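Local atomic coordinates of S12 family peptidase (Streptomyces sp. 82F2, PDB entry 3WWX), a protein that probably hydrolyses amide bonds of D-configured substrates, as a member of the S12 peptidase family with a beta-lactamase fold. Residues A[263-266]-A[267-271]; A[71-74]-A[75-78]; A[41-44]-A[45-49]; A[95-98]-A[99-102]. All coordinates share one frame; numbering follows the deposited sequence.

Contacts 1, 2 and 4 gather on one side of the chain, whereas contact 3 lies opposite, its centre about 33 to 40 Å from theirs. All four are local and partly buried. Contact 1 is the last turn of helix 262-268 and the residues that leave it, contact 4 the first turn of helix 98-102, and contact 2 a beta turn and its exit, backbone-bonded to Ile96, Val98 and Arg99. Arg99 of contact 4 ties the three through salt bridges to Asp75 and Glu267. Hydroxyls and an amide finish the helix ends in contacts 1 and 4; carboxylates hold the turns of contacts 2 and 3, with an arginine in contact 3, beside the large sheet.

Contact 1: residues A[263-266]-A[267-271]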
ATOM      1  N   SER A 263     -12.582  -2.838  18.870  1.00 18.31           N
ATOM      2  CA  SER A 263     -12.692  -1.385  18.779  1.00 20.64           C
ATOM      3  C   SER A 263     -11.714  -0.883  17.730  1.00 16.66           C
ATOM      4  O   SER A 263     -12.022   0.028  16.971  1.00 17.77           O
ATOM      5  CB  SER A 263     -12.395  -0.714  20.126  1.00 25.55           C
ATOM      6  OG  SER A 263     -11.114  -1.083  20.598  1.00 30.37           O
ATOM      7  N   ALA A 264     -10.528  -1.479  17.714  1.00 16.20           N
ATOM      8  CA  ALA A 264      -9.483  -1.059  16.776  1.00 15.80           C
ATOM      9  C   ALA A 264      -9.860  -1.391  15.335  1.00 14.50           C
ATOM     10  O   ALA A 264      -9.728  -0.549  14.430  1.00 13.88           O
ATOM     11  CB  ALA A 264      -8.188  -1.689  17.138  1.00 14.31           C
ATOM     12  N   LEU A 265     -10.328  -2.613  15.083  1.00 13.43           N
ATOM     13  CA  LEU A 265     -10.763  -2.947  13.735  1.00 13.74           C
ATOM     14  C   LEU A 265     -11.955  -2.093  13.306  1.00 14.27           C
ATOM     15  O   LEU A 265     -12.120  -1.738  12.136  1.00 14.12           O
ATOM     16  CB  LEU A 265     -11.094  -4.435  13.626  1.00 14.52           C
ATOM     17  CG  LEU A 265     -11.404  -4.979  12.227  1.00 13.49           C
ATOM     18  CD1 LEU A 265     -10.290  -4.662  11.235  1.00 17.08           C
ATOM     19  CD2 LEU A 265     -11.621  -6.460  12.296  1.00 16.54           C
ATOM     20  N   ASN A 266     -12.816  -1.745  14.259  1.00 15.65           N
ATOM     21  CA  ASN A 266     -13.923  -0.850  13.945  1.00 15.99           C
ATOM     22  C   ASN A 266     -13.435   0.533  13.479  1.00 13.06           C
ATOM     23  O   ASN A 266     -13.985   1.108  12.539  1.00 14.81           O
ATOM     24  CB  ASN A 266     -14.802  -0.640  15.173  1.00 16.94           C
ATOM     25  CG  ASN A 266     -15.984   0.246  14.881  1.00 30.23           C
ATOM     26  OD1 ASN A 266     -16.819  -0.068  14.025  1.00 31.66           O
ATOM     27  ND2 ASN A 266     -16.059   1.378  15.578  1.00 33.59           N
ATOM     28  N   GLU A 267     -12.424   1.068  14.149  1.00 13.80           N
ATOM     29  CA  GLU A 267     -11.819   2.337  13.732  1.00 12.75           C
ATOM     30  C   GLU A 267     -11.204   2.193  12.348  1.00 12.72           C
ATOM     31  O   GLU A 267     -11.351   3.075  11.516  1.00 13.88           O
ATOM     32  CB  GLU A 267     -10.783   2.806  14.745  1.00 13.85           C
ATOM     33  CG  GLU A 267     -11.438   3.319  16.046  1.00 15.30           C
ATOM     34  CD  GLU A 267     -10.471   3.951  17.040  1.00 21.14           C
ATOM     35  OE1 GLU A 267      -9.395   4.433  16.638  1.00 16.76           O
ATOM     36  OE2 GLU A 267     -10.801   3.974  18.254  1.00 21.23           O
ATOM     37  N   MET A 268     -10.529   1.076  12.111  1.00 12.41           N
ATOM     38  CA  MET A 268      -9.863   0.863  10.837  1.00 13.53           C
ATOM     39  C   MET A 268     -10.849   0.841   9.685  1.00 12.62           C
ATOM     40  O   MET A 268     -10.539   1.313   8.588  1.00 12.48           O
ATOM     41  CB  MET A 268      -9.090  -0.446  10.856  1.00 11.82           C
ATOM     42  CG  MET A 268      -8.118  -0.568   9.695  1.00 12.25           C
ATOM     43  SD  MET A 268      -7.171  -2.095   9.796  1.00 13.70           S
ATOM     44  CE  MET A 268      -5.581  -1.501   9.225  1.00 12.55           C
ATOM     45  N   THR A 269     -12.032   0.277   9.935  1.00 11.87           N
ATOM     46  CA  THR A 269     -13.062   0.131   8.917  1.00 13.20           C
ATOM     47  C   THR A 269     -14.098   1.267   8.947  1.00 13.68           C
ATOM     48  O   THR A 269     -15.127   1.170   8.275  1.00 14.78           O
ATOM     49  CB  THR A 269     -13.804  -1.212   9.044  1.00 13.09           C
ATOM     50  OG1 THR A 269     -14.382  -1.321  10.355  1.00 16.09           O
ATOM     51  CG2 THR A 269     -12.862  -2.362   8.800  1.00 14.23           C
ATOM     52  N   THR A 270     -13.808   2.341   9.679  1.00 14.08           N
ATOM     53  CA  THR A 270     -14.604   3.556   9.599  1.00 13.58           C
ATOM     54  C   THR A 270     -14.063   4.390   8.445  1.00 14.90           C
ATOM     55  O   THR A 270     -12.960   4.935   8.518  1.00 15.20           O
ATOM     56  CB  THR A 270     -14.550   4.331  10.910  1.00 16.92           C
ATOM     57  OG1 THR A 270     -15.134   3.523  11.939  1.00 17.05           O
ATOM     58  CG2 THR A 270     -15.326   5.646  10.791  1.00 14.84           C
ATOM     59  N   THR A 271     -14.836   4.450   7.375  1.00 14.47           N
ATOM     60  CA  THR A 271     -14.345   4.987   6.115  1.00 13.67           C
ATOM     61  C   THR A 271     -14.837   6.390   5.793  1.00 18.10           C
ATOM     62  O   THR A 271     -15.906   6.827   6.258  1.00 19.64           O
ATOM     63  CB  THR A 271     -14.711   4.077   4.925  1.00 14.77           C
ATOM     64  OG1 THR A 271     -16.128   3.908   4.861  1.00 17.58           O
ATOM     65  CG2 THR A 271     -14.058   2.700   5.057  1.00 15.84           C
TER
HETATM   66  O   HOH W   1     -16.662   0.317  11.134  1.00 30.89           O
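From Ser263 to Met268 the backbone is helical, and Thr269, the first residue to leave helical angles, still gives its N to Leu265 O at 3.0 Å. The same carbonyl is gripped a second time by the hydroxyl of Thr269, with OG1 2.9 Å from Leu265 O, and the two donors come to the oxygen from opposite faces of its plane. Rotation about CA-CB (chi1 57°) sets OG1 between the backbone N and the carbonyl carbon of Thr269, turned back toward the preceding turn. One residue on, Thr270 repeats the hydroxyl bond: its OG1 donates to Asn266 O at 2.7 Å, tilted 31° from the carbonyl plane. A water spans the outer side, donating to Asn266 OD1 and to Thr269 OG1, each at 2.9 Å, so Thr269 OG1 both gives and receives a bond. On the inner side Leu265 CD1 meets Met268 SD at 4.3 Å, while Met268 packs on Thr57, Ala60 and Leu64 of helix 55-68. Glu267 lays its CB and CG along the carbonyls of Ala264 and Ser263; its carboxylate bonds with Arg99 and Gln67. Each threonine hydroxyl thus takes the carbonyl four residues back, a common use of threonine in helices, here at the C-terminal end of helix 262-268 just ahead of strand 272-273.

Contact 2: residues A[71-74]-A[75-78]; sequences RIDL and DDPV
A type I beta turn from Asp73 to Asp76, in the loop between helices 55-68 and 78-81, is braced by the carboxylate of Asp73, with a weak addition from Asp76. Asp76 N closes the turn on Asp73 O at 2.8 Å. Asp73 folds its carboxylate over the turn: OD1 accepts from Asp75 N at 2.9 Å, and the N-H comes from above the carboxylate plane, 35° out of it. With CG anti to the backbone N of Asp73 (chi1 -175°), the carboxylate follows the chain forward to this amide. Asp76 reaches back in the other direction, its OD2 taking a weak bond from Asp73 N at 3.3 Å, while Asp76 OD1 rests against Asp73 CB at 3.5 Å. The chief polar partner of Asp76 OD2, however, is the indole N-H of Trp81.

Asp73 and Asp75 bring like charges close, OD1 to OD2 at 3.8 Å, with their carboxylate planes 58° apart. A water lies within 2.9 Å of both Asp73 OD1 and Asp75 OD2, and the salt bridge from Asp75 OD1 to Arg99 probably eases the repulsion further. On the buried side, Ile72 packs on Val169 and Val173 of helix 160-174, and Leu74 on Leu64, Val98 and Leu102; Ile72 CG1 also touches Asp76 OD2 at 3.9 Å. A side-chain oxygen of the first residue taking the N-H two places on makes this an Asx turn, from Asp73 to Asp75, superimposed on the type I turn.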
ATOM      1  N   ARG A  71      -0.836   3.207  24.324  1.00 18.96           N
ATOM      2  CA  ARG A  71       0.438   3.919  24.174  1.00 18.92           C
ATOM      3  C   ARG A  71       0.325   5.197  23.342  1.00 17.29           C
ATOM      4  O   ARG A  71       1.232   6.041  23.333  1.00 20.02           O
ATOM      5  CB  ARG A  71       1.498   2.986  23.592  1.00 18.67           C
ATOM      6  CG  ARG A  71       1.775   1.790  24.515  1.00 21.35           C
ATOM      7  CD  ARG A  71       2.628   0.725  23.882  1.00 22.63           C
ATOM      8  NE  ARG A  71       3.990   1.183  23.648  1.00 25.11           N
ATOM      9  CZ  ARG A  71       4.958   0.414  23.168  1.00 23.74           C
ATOM     10  NH1 ARG A  71       4.706  -0.857  22.873  1.00 26.43           N
ATOM     11  NH2 ARG A  71       6.173   0.915  22.969  1.00 24.72           N
ATOM     12  N   ILE A  72      -0.798   5.338  22.664  1.00 16.66           N
ATOM     13  CA  ILE A  72      -1.086   6.508  21.856  1.00 18.03           C
ATOM     14  C   ILE A  72      -2.583   6.591  21.614  1.00 16.93           C
ATOM     15  O   ILE A  72      -3.254   5.566  21.545  1.00 18.16           O
ATOM     16  CB  ILE A  72      -0.325   6.444  20.508  1.00 15.56           C
ATOM     17  CG1 ILE A  72      -0.682   7.626  19.620  1.00 15.22           C
ATOM     18  CG2 ILE A  72      -0.632   5.118  19.790  1.00 17.57           C
ATOM     19  CD1 ILE A  72       0.318   7.855  18.476  1.00 15.60           C
ATOM     20  N   ASP A  73      -3.102   7.809  21.500  1.00 16.07           N
ATOM     21  CA  ASP A  73      -4.465   8.053  21.080  1.00 18.02           C
ATOM     22  C   ASP A  73      -4.369   8.585  19.654  1.00 15.94           C
ATOM     23  O   ASP A  73      -3.714   9.591  19.418  1.00 17.78           O
ATOM     24  CB  ASP A  73      -5.114   9.085  22.018  1.00 19.43           C
ATOM     25  CG  ASP A  73      -6.586   9.317  21.737  1.00 22.34           C
ATOM     26  OD1 ASP A  73      -7.059   9.190  20.594  1.00 19.64           O
ATOM     27  OD2 ASP A  73      -7.310   9.680  22.698  1.00 28.72           O
ATOM     28  N   LEU A  74      -4.984   7.907  18.693  1.00 15.39           N
ATOM     29  CA  LEU A  74      -4.889   8.380  17.307  1.00 15.01           C
ATOM     30  C   LEU A  74      -5.525   9.749  17.080  1.00 16.71           C
ATOM     31  O   LEU A  74      -5.257  10.401  16.064  1.00 15.19           O
ATOM     32  CB  LEU A  74      -5.444   7.352  16.337  1.00 14.36           C
ATOM     33  CG  LEU A  74      -4.785   5.979  16.418  1.00 15.81           C
ATOM     34  CD1 LEU A  74      -5.432   5.064  15.408  1.00 16.02           C
ATOM     35  CD2 LEU A  74      -3.275   6.028  16.205  1.00 15.40           C
ATOM     36  N   ASP A  75      -6.340  10.226  18.026  1.00 15.95           N
ATOM     37  CA  ASP A  75      -6.867  11.577  17.907  1.00 13.83           C
ATOM     38  C   ASP A  75      -5.925  12.616  18.511  1.00 14.17           C
ATOM     39  O   ASP A  75      -6.247  13.800  18.499  1.00 17.20           O
ATOM     40  CB  ASP A  75      -8.278  11.670  18.485  1.00 18.17           C
ATOM     41  CG  ASP A  75      -9.259  10.828  17.712  1.00 20.63           C
ATOM     42  OD1 ASP A  75      -9.281  10.952  16.471  1.00 19.16           O
ATOM     43  OD2 ASP A  75      -9.976  10.021  18.326  1.00 23.13           O
ATOM     44  N   ASP A  76      -4.765  12.182  18.995  1.00 16.38           N
ATOM     45  CA  ASP A  76      -3.689  13.098  19.388  1.00 15.95           C
ATOM     46  C   ASP A  76      -3.264  13.960  18.189  1.00 18.03           C
ATOM     47  O   ASP A  76      -3.194  13.467  17.058  1.00 15.81           O
ATOM     48  CB  ASP A  76      -2.431  12.344  19.849  1.00 18.83           C
ATOM     49  CG  ASP A  76      -2.547  11.722  21.240  1.00 21.73           C
ATOM     50  OD1 ASP A  76      -3.415  12.149  22.041  1.00 23.46           O
ATOM     51  OD2 ASP A  76      -1.732  10.812  21.532  1.00 22.57           O
ATOM     52  N   PRO A  77      -2.928  15.227  18.421  1.00 17.19           N
ATOM     53  CA  PRO A  77      -2.291  15.996  17.349  1.00 13.48           C
ATOM     54  C   PRO A  77      -0.938  15.412  16.961  1.00 15.60           C
ATOM     55  O   PRO A  77      -0.201  14.897  17.793  1.00 15.68           O
ATOM     56  CB  PRO A  77      -2.095  17.396  17.962  1.00 15.99           C
ATOM     57  CG  PRO A  77      -3.018  17.438  19.124  1.00 22.23           C
ATOM     58  CD  PRO A  77      -3.152  16.042  19.632  1.00 17.78           C
ATOM     59  N   VAL A  78      -0.611  15.503  15.684  1.00 14.33           N
ATOM     60  CA  VAL A  78       0.671  15.033  15.211  1.00 15.77           C
ATOM     61  C   VAL A  78       1.814  15.742  15.953  1.00 13.76           C
ATOM     62  O   VAL A  78       2.839  15.132  16.270  1.00 15.38           O
ATOM     63  CB  VAL A  78       0.777  15.243  13.693  1.00 15.96           C
ATOM     64  CG1 VAL A  78       2.169  14.918  13.195  1.00 18.73           C
ATOM     65  CG2 VAL A  78      -0.260  14.375  12.966  1.00 17.76           C
TER
HETATM   66  O   HOH W   2      -9.832   9.763  21.185  1.00 43.60           O

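Contact 3: residues A[41-44]-A[45-49]; sequences GERG and GDDRY
Arg43 and Asp47 meet obliquely, guanidinium and carboxylate planes 31° apart, in a salt bridge that links NE to OD2 at 2.8 Å. OD2 lies close to the guanidinium plane and presents its anti lone pair, the one turned away from OD1. It also accepts Gly44 N at 3.0 Å, which arrives from above the carboxylate, 55° out of plane; with Ser209 OG as a further partner, the oxygen is gripped from several directions. A bend at chi2 (71°) curls the arginine chain round OD2, bringing CG and CD within 3.4 Å of it. Farther out, Arg43 NH2 comes 3.8 Å from Tyr49 CD1, the two side chains crossing at about a right angle and their flat groups nearly perpendicular. NH2 also gives a bond to a water, which passes one on to Arg48 O. Backbone closure comes from Asp47 N to Gly44 O at 3.1 Å, completing a type I beta turn. The turn carries the chain from edge strand 36-41 to the short strand 49-50, paired with strand 241-242; Arg43 reaches Gly24 and Val26 of strand 24-31 and Asn325 of strand 320-326, while Tyr49 packs against strand 308-315.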
ATOM      1  N   GLY A  41       1.523 -14.924 -19.138  1.00 16.08           N
ATOM      2  CA  GLY A  41       2.763 -14.358 -19.628  1.00 15.75           C
ATOM      3  C   GLY A  41       3.956 -15.039 -18.992  1.00 15.54           C
ATOM      4  O   GLY A  41       3.933 -16.228 -18.672  1.00 17.86           O
ATOM      5  N   GLU A  42       5.008 -14.262 -18.763  1.00 14.08           N
ATOM      6  CA  GLU A  42       6.227 -14.761 -18.163  1.00 14.41           C
ATOM      7  C   GLU A  42       6.252 -14.436 -16.672  1.00 13.35           C
ATOM      8  O   GLU A  42       6.615 -13.337 -16.261  1.00 16.08           O
ATOM      9  CB  GLU A  42       7.443 -14.173 -18.881  1.00 15.48           C
ATOM     10  CG  GLU A  42       7.637 -14.736 -20.297  1.00 24.97           C
ATOM     11  CD  GLU A  42       7.870 -16.237 -20.295  1.00 27.44           C
ATOM     12  OE1 GLU A  42       8.885 -16.672 -19.702  1.00 28.95           O
ATOM     13  OE2 GLU A  42       7.024 -16.979 -20.864  1.00 28.05           O
ATOM     14  N   ARG A  43       5.858 -15.412 -15.868  1.00 13.69           N
ATOM     15  CA  ARG A  43       5.644 -15.166 -14.451  1.00 14.47           C
ATOM     16  C   ARG A  43       5.528 -16.462 -13.698  1.00 14.25           C
ATOM     17  O   ARG A  43       5.013 -17.454 -14.249  1.00 15.33           O
ATOM     18  CB  ARG A  43       4.368 -14.347 -14.254  1.00 12.98           C
ATOM     19  CG  ARG A  43       4.389 -13.500 -12.995  1.00 13.33           C
ATOM     20  CD  ARG A  43       5.359 -12.321 -13.123  1.00 11.39           C
ATOM     21  NE  ARG A  43       5.688 -11.795 -11.781  1.00 11.57           N
ATOM     22  CZ  ARG A  43       5.084 -10.765 -11.190  1.00 11.42           C
ATOM     23  NH1 ARG A  43       4.135 -10.083 -11.790  1.00 10.81           N
ATOM     24  NH2 ARG A  43       5.446 -10.405  -9.960  1.00 10.53           N
ATOM     25  N   GLY A  44       6.002 -16.469 -12.454  1.00 13.24           N
ATOM     26  CA  GLY A  44       5.877 -17.609 -11.557  1.00 11.98           C
ATOM     27  C   GLY A  44       4.829 -17.362 -10.476  1.00 12.23           C
ATOM     28  O   GLY A  44       4.667 -16.235 -10.002  1.00 12.12           O
ATOM     29  N   GLY A  45       4.117 -18.407 -10.080  1.00 12.03           N
ATOM     30  CA  GLY A  45       2.992 -18.234  -9.173  1.00 12.62           C
ATOM     31  C   GLY A  45       3.398 -17.791  -7.781  1.00 11.06           C
ATOM     32  O   GLY A  45       2.603 -17.181  -7.081  1.00 12.14           O
ATOM     33  N   ASP A  46       4.625 -18.107  -7.380  1.00 12.00           N
ATOM     34  CA  ASP A  46       5.164 -17.724  -6.077  1.00 11.91           C
ATOM     35  C   ASP A  46       6.080 -16.490  -6.151  1.00 10.36           C
ATOM     36  O   ASP A  46       6.818 -16.191  -5.200  1.00 10.59           O
ATOM     37  CB  ASP A  46       5.908 -18.904  -5.473  1.00 14.34           C
ATOM     38  CG  ASP A  46       4.981 -20.088  -5.198  1.00 17.68           C
ATOM     39  OD1 ASP A  46       3.898 -19.891  -4.611  1.00 18.19           O
ATOM     40  OD2 ASP A  46       5.340 -21.220  -5.599  1.00 24.63           O
ATOM     41  N   ASP A  47       6.020 -15.773  -7.267  1.00 11.23           N
ATOM     42  CA  ASP A  47       6.868 -14.583  -7.429  1.00  9.53           C
ATOM     43  C   ASP A  47       6.637 -13.582  -6.305  1.00 10.42           C
ATOM     44  O   ASP A  47       5.487 -13.296  -5.897  1.00 10.80           O
ATOM     45  CB  ASP A  47       6.663 -13.880  -8.769  1.00 11.28           C
ATOM     46  CG  ASP A  47       7.343 -14.592  -9.941  1.00  9.46           C
ATOM     47  OD1 ASP A  47       8.013 -15.629  -9.714  1.00 13.55           O
ATOM     48  OD2 ASP A  47       7.170 -14.103 -11.076  1.00 12.05           O
ATOM     49  N   ARG A  48       7.747 -13.038  -5.835  1.00  9.90           N
ATOM     50  CA  ARG A  48       7.740 -11.971  -4.847  1.00  9.07           C
ATOM     51  C   ARG A  48       7.846 -10.653  -5.586  1.00 10.09           C
ATOM     52  O   ARG A  48       8.507 -10.557  -6.625  1.00 11.40           O
ATOM     53  CB  ARG A  48       8.902 -12.175  -3.865  1.00 10.83           C
ATOM     54  CG  ARG A  48       8.760 -13.500  -3.097  1.00 12.55           C
ATOM     55  CD  ARG A  48       9.859 -13.831  -2.076  1.00 13.32           C
ATOM     56  NE  ARG A  48       9.598 -15.160  -1.533  1.00 15.59           N
ATOM     57  CZ  ARG A  48      10.291 -15.757  -0.563  1.00 18.62           C
ATOM     58  NH1 ARG A  48      11.293 -15.157   0.015  1.00 17.68           N
ATOM     59  NH2 ARG A  48       9.949 -16.973  -0.165  1.00 23.46           N
ATOM     60  N   TYR A  49       7.207  -9.630  -5.045  1.00  9.02           N
ATOM     61  CA  TYR A  49       7.122  -8.341  -5.710  1.00  8.01           C
ATOM     62  C   TYR A  49       7.009  -7.222  -4.696  1.00  8.56           C
ATOM     63  O   TYR A  49       6.639  -7.427  -3.531  1.00  8.62           O
ATOM     64  CB  TYR A  49       5.938  -8.321  -6.693  1.00 10.09           C
ATOM     65  CG  TYR A  49       4.632  -8.908  -6.168  1.00  9.88           C
ATOM     66  CD1 TYR A  49       4.334 -10.242  -6.342  1.00  8.97           C
ATOM     67  CD2 TYR A  49       3.702  -8.123  -5.518  1.00 10.27           C
ATOM     68  CE1 TYR A  49       3.139 -10.780  -5.898  1.00  9.25           C
ATOM     69  CE2 TYR A  49       2.507  -8.659  -5.044  1.00  9.41           C
ATOM     70  CZ  TYR A  49       2.227  -9.986  -5.246  1.00  9.72           C
ATOM     71  OH  TYR A  49       1.020 -10.522  -4.811  1.00 10.25           O
TER
HETATM   72  O   HOH W   3       8.202 -10.721  -9.344  1.00 10.85           O

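Contact 4: residues A[95-98]-A[99-102]; sequences KITV and RQLL
Gln100 OE1 is held by two donors: Thr97 N gives it a nearly straight bond of 2.9 Å (163° at the hydrogen), and a water donates at 3.0 Å. That water also bonds to Lys95 O at 2.7 Å, so the carboxamide is tied to the chain leading into the helix. Gln100 reaches this place with its chain extended beyond CG, running back past Thr97, whose OG1 lies 3.3 Å from Gln100 CG. In return Thr97 OG1 accepts from Gln100 N at 3.2 Å; with chi1 at 68° the hydroxyl swings over the start of the helix, toward that amide. The two reciprocal bonds make a capping box, with Thr97 as N-cap of helix 98-102. Leu101 N then bonds to Thr97 O and Leu102 N to Val98 O, starting the regular helical pattern. On the buried side Ile96 and Leu101 cross at about a right angle, CG2 to CD2 at 4.1 Å, and both pack on Val78. Leu101 and Leu102 face helix 160-174, where Leu165 and Ala166 receive them. Arg99 leaves the helix by another route, its CB 3.8 Å from Thr97 OG1 and its chain bent at chi3, taking its guanidinium to the acidic partners in contacts 1 and 2.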
ATOM      1  N   LYS A  95      -2.880  20.983  14.337  1.00 16.34           N
ATOM      2  CA  LYS A  95      -4.272  20.966  13.914  1.00 16.23           C
ATOM      3  C   LYS A  95      -4.632  19.681  13.165  1.00 16.48           C
ATOM      4  O   LYS A  95      -5.740  19.541  12.643  1.00 21.09           O
ATOM      5  CB  LYS A  95      -4.546  22.149  12.984  1.00 21.54           C
ATOM      6  CG  LYS A  95      -4.148  23.503  13.544  1.00 30.17           C
ATOM      7  CD  LYS A  95      -4.920  23.843  14.800  1.00 29.84           C
ATOM      8  CE  LYS A  95      -4.642  25.282  15.240  1.00 35.17           C
ATOM      9  NZ  LYS A  95      -3.195  25.521  15.535  1.00 36.88           N
ATOM     10  N   ILE A  96      -3.671  18.774  13.082  1.00 15.23           N
ATOM     11  CA  ILE A  96      -3.830  17.521  12.337  1.00 15.51           C
ATOM     12  C   ILE A  96      -3.628  16.374  13.304  1.00 15.09           C
ATOM     13  O   ILE A  96      -2.670  16.387  14.076  1.00 16.25           O
ATOM     14  CB  ILE A  96      -2.760  17.398  11.239  1.00 13.60           C
ATOM     15  CG1 ILE A  96      -2.927  18.490  10.182  1.00 13.87           C
ATOM     16  CG2 ILE A  96      -2.843  16.016  10.542  1.00 14.22           C
ATOM     17  CD1 ILE A  96      -1.710  18.662   9.287  1.00 14.78           C
ATOM     18  N   THR A  97      -4.511  15.371  13.269  1.00 13.77           N
ATOM     19  CA  THR A  97      -4.380  14.223  14.164  1.00 15.05           C
ATOM     20  C   THR A  97      -3.747  13.029  13.453  1.00 12.45           C
ATOM     21  O   THR A  97      -3.685  12.987  12.223  1.00 13.43           O
ATOM     22  CB  THR A  97      -5.739  13.769  14.708  1.00 17.39           C
ATOM     23  OG1 THR A  97      -6.531  13.231  13.647  1.00 15.55           O
ATOM     24  CG2 THR A  97      -6.486  14.954  15.314  1.00 17.47           C
ATOM     25  N   VAL A  98      -3.260  12.077  14.234  1.00 13.39           N
ATOM     26  CA  VAL A  98      -2.643  10.887  13.666  1.00 12.15           C
ATOM     27  C   VAL A  98      -3.693  10.136  12.836  1.00 13.01           C
ATOM     28  O   VAL A  98      -3.375   9.627  11.753  1.00 12.60           O
ATOM     29  CB  VAL A  98      -2.019   9.992  14.753  1.00 13.56           C
ATOM     30  CG1 VAL A  98      -1.437   8.732  14.167  1.00 14.85           C
ATOM     31  CG2 VAL A  98      -0.948  10.761  15.524  1.00 15.86           C
ATOM     32  N   ARG A  99      -4.945  10.112  13.293  1.00 12.64           N
ATOM     33  CA  ARG A  99      -6.026   9.471  12.532  1.00 11.49           C
ATOM     34  C   ARG A  99      -6.169  10.077  11.145  1.00 10.67           C
ATOM     35  O   ARG A  99      -6.380   9.368  10.170  1.00 12.26           O
ATOM     36  CB  ARG A  99      -7.359   9.585  13.279  1.00 12.76           C
ATOM     37  CG  ARG A  99      -8.502   8.763  12.664  1.00 14.60           C
ATOM     38  CD  ARG A  99      -9.856   8.973  13.407  1.00 13.85           C
ATOM     39  NE  ARG A  99      -9.690   8.725  14.836  1.00 14.74           N
ATOM     40  CZ  ARG A  99      -9.535   7.522  15.381  1.00 15.42           C
ATOM     41  NH1 ARG A  99      -9.586   6.420  14.629  1.00 13.62           N
ATOM     42  NH2 ARG A  99      -9.346   7.402  16.695  1.00 16.86           N
ATOM     43  N   GLN A 100      -6.053  11.401  11.052  1.00 12.85           N
ATOM     44  CA  GLN A 100      -6.181  12.082   9.777  1.00 12.10           C
ATOM     45  C   GLN A 100      -5.025  11.771   8.815  1.00 11.30           C
ATOM     46  O   GLN A 100      -5.217  11.806   7.603  1.00 12.00           O
ATOM     47  CB  GLN A 100      -6.321  13.595  10.004  1.00 13.96           C
ATOM     48  CG  GLN A 100      -7.633  13.970  10.656  1.00 13.27           C
ATOM     49  CD  GLN A 100      -7.691  15.428  11.056  1.00 16.97           C
ATOM     50  OE1 GLN A 100      -6.687  16.019  11.447  1.00 19.48           O
ATOM     51  NE2 GLN A 100      -8.878  16.011  10.955  1.00 18.60           N
ATOM     52  N   LEU A 101      -3.855  11.440   9.355  1.00 10.65           N
ATOM     53  CA  LEU A 101      -2.786  10.886   8.512  1.00 10.49           C
ATOM     54  C   LEU A 101      -3.257   9.584   7.903  1.00 12.29           C
ATOM     55  O   LEU A 101      -3.133   9.361   6.697  1.00 10.52           O
ATOM     56  CB  LEU A 101      -1.522  10.605   9.320  1.00 12.05           C
ATOM     57  CG  LEU A 101      -0.887  11.750  10.128  1.00 10.90           C
ATOM     58  CD1 LEU A 101       0.341  11.251  10.845  1.00 12.05           C
ATOM     59  CD2 LEU A 101      -0.546  12.937   9.214  1.00 11.96           C
ATOM     60  N   LEU A 102      -3.829   8.716   8.730  1.00 10.86           N
ATOM     61  CA  LEU A 102      -4.097   7.347   8.303  1.00 10.60           C
ATOM     62  C   LEU A 102      -5.244   7.197   7.317  1.00 10.37           C
ATOM     63  O   LEU A 102      -5.275   6.224   6.562  1.00 10.39           O
ATOM     64  CB  LEU A 102      -4.331   6.453   9.520  1.00 11.06           C
ATOM     65  CG  LEU A 102      -3.159   6.336  10.472  1.00 10.49           C
ATOM     66  CD1 LEU A 102      -3.619   5.574  11.711  1.00 14.98           C
ATOM     67  CD2 LEU A 102      -1.949   5.669   9.835  1.00 13.77           C
TER
HETATM   68  O   HOH W   4      -7.980  18.125  13.127  1.00 32.13           O